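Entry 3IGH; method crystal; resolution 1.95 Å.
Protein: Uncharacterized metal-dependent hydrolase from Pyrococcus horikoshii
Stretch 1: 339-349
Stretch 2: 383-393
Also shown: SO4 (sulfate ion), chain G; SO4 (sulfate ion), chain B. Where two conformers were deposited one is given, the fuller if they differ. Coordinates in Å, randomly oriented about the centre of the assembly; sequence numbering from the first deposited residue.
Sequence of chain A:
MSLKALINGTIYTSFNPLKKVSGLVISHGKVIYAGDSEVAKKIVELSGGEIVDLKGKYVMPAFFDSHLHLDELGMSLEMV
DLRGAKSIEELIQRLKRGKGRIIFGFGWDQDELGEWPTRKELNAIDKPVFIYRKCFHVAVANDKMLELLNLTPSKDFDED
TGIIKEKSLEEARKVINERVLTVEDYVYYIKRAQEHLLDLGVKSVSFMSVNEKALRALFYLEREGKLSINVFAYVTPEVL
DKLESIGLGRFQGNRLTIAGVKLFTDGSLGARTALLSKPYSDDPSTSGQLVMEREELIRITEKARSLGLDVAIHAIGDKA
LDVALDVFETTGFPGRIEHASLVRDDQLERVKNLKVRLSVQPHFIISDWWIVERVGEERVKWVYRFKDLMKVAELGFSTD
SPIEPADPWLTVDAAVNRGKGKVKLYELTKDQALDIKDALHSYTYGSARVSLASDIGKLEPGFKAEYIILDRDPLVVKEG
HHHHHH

Stretch 1 339-349: HASLVRDDQLE
Stretch 2 383-393: VYRFKDLMKVA

How do the two backbones meet? They touch at a single beta bridge, Leu342 with Val383, whose CA atoms lie 4.9 Å apart; the CA atoms of Ser341 and Tyr384 are 5.1 Å apart. Tyr384 N donates to Ser341 O at 2.9 Å and 169°, and Val383 CA approaches the same Ser341 O at 3.4 Å. Ala340 (phi/psi 49/49) and Tyr384 (42/53) both take left-handed turns, while Leu342 and Val343 are extended (-129/109 and -125/121). Beyond the bridge, helix 345-349 and the helix beginning at Phe386 run in similar directions, 24° apart, with axes 10.4 Å from each other at closest approach.

Why does Arg385 reach so far across? Its CA-to-CB bond points toward the first stretch, and chi angles of 57° (p), -166° (t), -54° (m) and -174° carry the guanidinium to two acceptors near its plane. Arg385 NH1 donates to Val343 O at 2.8 Å and to Asp345 OD2 at 2.7 Å; Arg385 NH2 also donates to Asp345 OD2, at 2.9 Å. Asp345, chi1 -66° (m), thus forms a salt bridge across the contact. From its own stretch Asp388, chi1 -63° (m), braces the arginine: Asp388 OD2 accepts from Arg385 NE at 2.9 Å and from Arg385 NH2 at 3.0 Å. A long chain ending in a planar guanidinium with several donors suits this buried place, where carboxylates from both stretches, Asp345 and Asp388, pair with its charge. Leu348 CD1 covers one guanidinium face, 3.6 Å from Arg385 NH2.

What packs between the helices? Leu348, m,t (-72°, 169°), directs its CA-to-CB bond toward the second stretch, which covers 96 Å² of it. Leu348 CD2 lies 3.8 Å from Leu389 CD2 and 4.1 Å from Val392 CG2. Leu389, also m,t (-64°, 169°), starts sideways, but its end comes nearer, and Leu389 CD2 also meets Val343 CG2 at 3.9 Å, with Val343 at chi1 177° (t). Val392, its CA-to-CB bond toward the first stretch, is m (-63°), which brings CG2 to Leu348 CD2, while Val392 CB lies 3.7 Å from Leu348 O. These branched apolar chains fill the space without needing polar partners.

How are the side chains beside the bridge arranged? Leu342 and Val383 both leave CA away from the other stretch, yet Leu342, chi1 -90° and chi2 -167° (t), brings CD2 within 3.6 Å of Val383 CG2, Val383 being t (175°). Ser341, chi1 -54° (m), sets OG 3.5 Å from CE1 of Tyr384, whose chi angles are -61° (m) and -51°. One water links their hydroxyls, 2.6 Å from Ser341 OG and 2.8 Å from Tyr384 OH. Another accepts from Arg385 N at 3.0 Å and lies 2.9 Å from Ala340 O. Together the stretches bury 598 Å².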

# COMPACT_ATOMS: atom_id res chain seq x y z
N HIS A 339 -17.04 -20.69 4.98
CA HIS A 339 -17.65 -22.03 4.96
C HIS A 339 -19.17 -22.02 5.10
O HIS A 339 -19.88 -22.39 4.15
CB HIS A 339 -17.02 -22.97 6.00
CG HIS A 339 -15.57 -23.25 5.78
ND1 HIS A 339 -15.12 -24.42 5.20
CD2 HIS A 339 -14.46 -22.53 6.08
CE1 HIS A 339 -13.80 -24.39 5.13
NE2 HIS A 339 -13.37 -23.25 5.66
N ALA A 340 -19.65 -21.62 6.28
CA ALA A 340 -21.08 -21.64 6.62
C ALA A 340 -21.71 -22.99 6.27
O ALA A 340 -22.76 -23.07 5.62
CB ALA A 340 -21.82 -20.48 5.93
N SER A 341 -21.04 -24.06 6.70
CA SER A 341 -21.33 -25.42 6.24
C SER A 341 -22.66 -25.97 6.75
O SER A 341 -23.32 -26.73 6.05
CB SER A 341 -20.19 -26.35 6.65
OG SER A 341 -18.94 -25.84 6.19
N LEU A 342 -23.03 -25.55 7.96
CA LEU A 342 -24.28 -25.97 8.60
C LEU A 342 -25.02 -24.72 9.06
O LEU A 342 -24.57 -24.04 9.99
CB LEU A 342 -23.97 -26.83 9.82
CG LEU A 342 -23.84 -28.34 9.72
CD1 LEU A 342 -23.84 -28.90 11.12
CD2 LEU A 342 -24.99 -28.92 8.96
N VAL A 343 -26.13 -24.41 8.40
CA VAL A 343 -26.95 -23.24 8.72
C VAL A 343 -28.39 -23.70 8.98
O VAL A 343 -29.00 -24.29 8.10
CB VAL A 343 -26.95 -22.21 7.57
CG1 VAL A 343 -27.86 -21.02 7.89
CG2 VAL A 343 -25.52 -21.73 7.26
N ARG A 344 -28.91 -23.43 10.17
CA ARG A 344 -30.29 -23.78 10.53
C ARG A 344 -31.29 -22.83 9.87
O ARG A 344 -30.91 -21.72 9.51
CB ARG A 344 -30.48 -23.71 12.05
CG ARG A 344 -29.48 -24.49 12.88
CD ARG A 344 -29.88 -24.50 14.36
NE ARG A 344 -30.01 -23.14 14.89
CZ ARG A 344 -29.07 -22.50 15.58
NH1 ARG A 344 -29.30 -21.26 15.99
NH2 ARG A 344 -27.90 -23.08 15.87
N ASP A 345 -32.55 -23.25 9.75
CA ASP A 345 -33.60 -22.39 9.16
C ASP A 345 -33.72 -21.05 9.89
O ASP A 345 -33.93 -20.02 9.24
CB ASP A 345 -34.98 -23.08 9.15
CG ASP A 345 -35.05 -24.29 8.22
OD1 ASP A 345 -36.16 -24.84 8.06
OD2 ASP A 345 -34.01 -24.71 7.65
N ASP A 346 -33.56 -21.06 11.21
CA ASP A 346 -33.64 -19.84 12.03
C ASP A 346 -32.46 -18.88 11.82
O ASP A 346 -32.59 -17.66 12.00
CB ASP A 346 -33.81 -20.18 13.51
CG ASP A 346 -32.69 -21.08 14.05
OD1 ASP A 346 -31.60 -20.56 14.37
OD2 ASP A 346 -32.93 -22.29 14.18
N GLN A 347 -31.32 -19.43 11.42
CA GLN A 347 -30.11 -18.64 11.20
C GLN A 347 -30.12 -17.89 9.86
O GLN A 347 -29.37 -16.93 9.69
CB GLN A 347 -28.87 -19.53 11.29
CG GLN A 347 -28.54 -19.96 12.71
CD GLN A 347 -27.40 -20.92 12.76
OE1 GLN A 347 -27.33 -21.86 11.97
NE2 GLN A 347 -26.48 -20.71 13.69
N LEU A 348 -30.97 -18.33 8.93
CA LEU A 348 -31.11 -17.70 7.63
C LEU A 348 -31.57 -16.25 7.74
O LEU A 348 -31.03 -15.37 7.07
CB LEU A 348 -32.08 -18.49 6.73
CG LEU A 348 -31.62 -19.84 6.17
CD1 LEU A 348 -32.79 -20.58 5.55
CD2 LEU A 348 -30.50 -19.66 5.14
N GLU A 349 -32.55 -15.99 8.60
CA GLU A 349 -33.06 -14.64 8.80
C GLU A 349 -32.05 -13.76 9.54
O GLU A 349 -31.95 -12.56 9.29
CB GLU A 349 -34.40 -14.67 9.55
CG GLU A 349 -35.22 -13.36 9.47
CD GLU A 349 -35.71 -13.02 8.06
OE1 GLU A 349 -35.90 -11.82 7.77
OE2 GLU A 349 -35.92 -13.94 7.24
N VAL A 383 -27.10 -28.55 5.47
CA VAL A 383 -25.77 -28.80 4.89
C VAL A 383 -25.58 -28.10 3.53
O VAL A 383 -26.34 -28.35 2.60
CB VAL A 383 -25.50 -30.33 4.74
CG1 VAL A 383 -24.19 -30.59 4.03
CG2 VAL A 383 -25.49 -31.01 6.09
N TYR A 384 -24.55 -27.25 3.45
CA TYR A 384 -24.14 -26.58 2.20
C TYR A 384 -25.34 -26.09 1.39
O TYR A 384 -25.49 -26.40 0.19
CB TYR A 384 -23.26 -27.50 1.35
CG TYR A 384 -21.96 -27.91 2.03
CD1 TYR A 384 -21.10 -26.95 2.60
CD2 TYR A 384 -21.58 -29.24 2.08
CE1 TYR A 384 -19.91 -27.35 3.22
CE2 TYR A 384 -20.41 -29.63 2.70
CZ TYR A 384 -19.58 -28.69 3.27
OH TYR A 384 -18.42 -29.11 3.88
N ARG A 385 -26.20 -25.33 2.05
CA ARG A 385 -27.50 -24.97 1.48
C ARG A 385 -27.41 -23.71 0.62
O ARG A 385 -28.01 -22.68 0.92
CB ARG A 385 -28.59 -24.89 2.57
CG ARG A 385 -28.33 -23.93 3.73
CD ARG A 385 -29.27 -24.17 4.91
NE ARG A 385 -30.69 -24.13 4.56
CZ ARG A 385 -31.70 -24.20 5.43
NH1 ARG A 385 -31.45 -24.30 6.74
NH2 ARG A 385 -32.95 -24.16 5.01
N PHE A 386 -26.69 -23.84 -0.49
CA PHE A 386 -26.25 -22.67 -1.27
C PHE A 386 -27.38 -21.87 -1.90
O PHE A 386 -27.30 -20.64 -1.97
CB PHE A 386 -25.24 -23.08 -2.35
CG PHE A 386 -24.03 -23.80 -1.83
CD1 PHE A 386 -23.48 -24.85 -2.56
CD2 PHE A 386 -23.45 -23.46 -0.61
CE1 PHE A 386 -22.36 -25.53 -2.10
CE2 PHE A 386 -22.33 -24.15 -0.14
CZ PHE A 386 -21.78 -25.17 -0.89
N LYS A 387 -28.42 -22.56 -2.37
CA LYS A 387 -29.58 -21.90 -2.93
C LYS A 387 -30.30 -21.05 -1.88
O LYS A 387 -30.60 -19.88 -2.14
CB LYS A 387 -30.54 -22.90 -3.60
CG LYS A 387 -31.63 -22.21 -4.44
CD LYS A 387 -32.51 -23.20 -5.18
CE LYS A 387 -33.34 -22.49 -6.26
NZ LYS A 387 -34.19 -23.44 -7.03
N ASP A 388 -30.53 -21.62 -0.69
CA ASP A 388 -31.08 -20.86 0.45
C ASP A 388 -30.22 -19.66 0.86
O ASP A 388 -30.74 -18.59 1.13
CB ASP A 388 -31.28 -21.77 1.66
CG ASP A 388 -32.29 -22.88 1.41
OD1 ASP A 388 -33.15 -22.70 0.52
OD2 ASP A 388 -32.22 -23.92 2.09
N LEU A 389 -28.90 -19.85 0.92
CA LEU A 389 -27.98 -18.79 1.36
C LEU A 389 -27.89 -17.62 0.36
O LEU A 389 -27.80 -16.46 0.77
CB LEU A 389 -26.59 -19.37 1.64
CG LEU A 389 -26.50 -20.38 2.79
CD1 LEU A 389 -25.16 -21.11 2.83
CD2 LEU A 389 -26.80 -19.71 4.14
N MET A 390 -27.94 -17.95 -0.93
CA MET A 390 -27.87 -16.95 -2.01
C MET A 390 -29.05 -15.97 -1.92
O MET A 390 -28.95 -14.82 -2.34
CB MET A 390 -27.88 -17.67 -3.37
CG MET A 390 -26.99 -17.06 -4.45
SD MET A 390 -26.78 -18.17 -5.87
CE MET A 390 -28.49 -18.53 -6.26
N LYS A 391 -30.16 -16.45 -1.37
CA LYS A 391 -31.37 -15.65 -1.17
C LYS A 391 -31.21 -14.62 -0.05
O LYS A 391 -31.84 -13.56 -0.09
CB LYS A 391 -32.55 -16.57 -0.85
CG LYS A 391 -33.90 -16.07 -1.32
CD LYS A 391 -34.85 -17.23 -1.61
CE LYS A 391 -34.54 -17.89 -2.95
NZ LYS A 391 -35.19 -19.22 -3.11
N VAL A 392 -30.37 -14.92 0.94
CA VAL A 392 -30.24 -14.05 2.12
C VAL A 392 -28.91 -13.27 2.21
O VAL A 392 -28.79 -12.35 3.01
CB VAL A 392 -30.54 -14.80 3.45
CG1 VAL A 392 -32.01 -15.27 3.48
CG2 VAL A 392 -29.58 -15.96 3.69
N ALA A 393 -27.92 -13.64 1.39
CA ALA A 393 -26.61 -12.98 1.46
C ALA A 393 -25.89 -12.94 0.12
O ALA A 393 -26.15 -13.77 -0.77
CB ALA A 393 -25.72 -13.65 2.50
S SO4 G . -34.46 -25.53 11.98
O1 SO4 G . -33.68 -25.76 10.77
O2 SO4 G . -33.88 -26.26 13.10
O3 SO4 G . -34.46 -24.10 12.32
O4 SO4 G . -35.83 -25.98 11.74
S SO4 B . -10.00 -22.46 6.75
O1 SO4 B . -9.00 -21.73 5.98
O2 SO4 B . -10.55 -23.52 5.92
O3 SO4 B . -9.35 -23.06 7.91
O4 SO4 B . -11.07 -21.54 7.14
O HOH W 1 -25.15 -24.49 4.71
O HOH W 2 -17.06 -27.54 5.69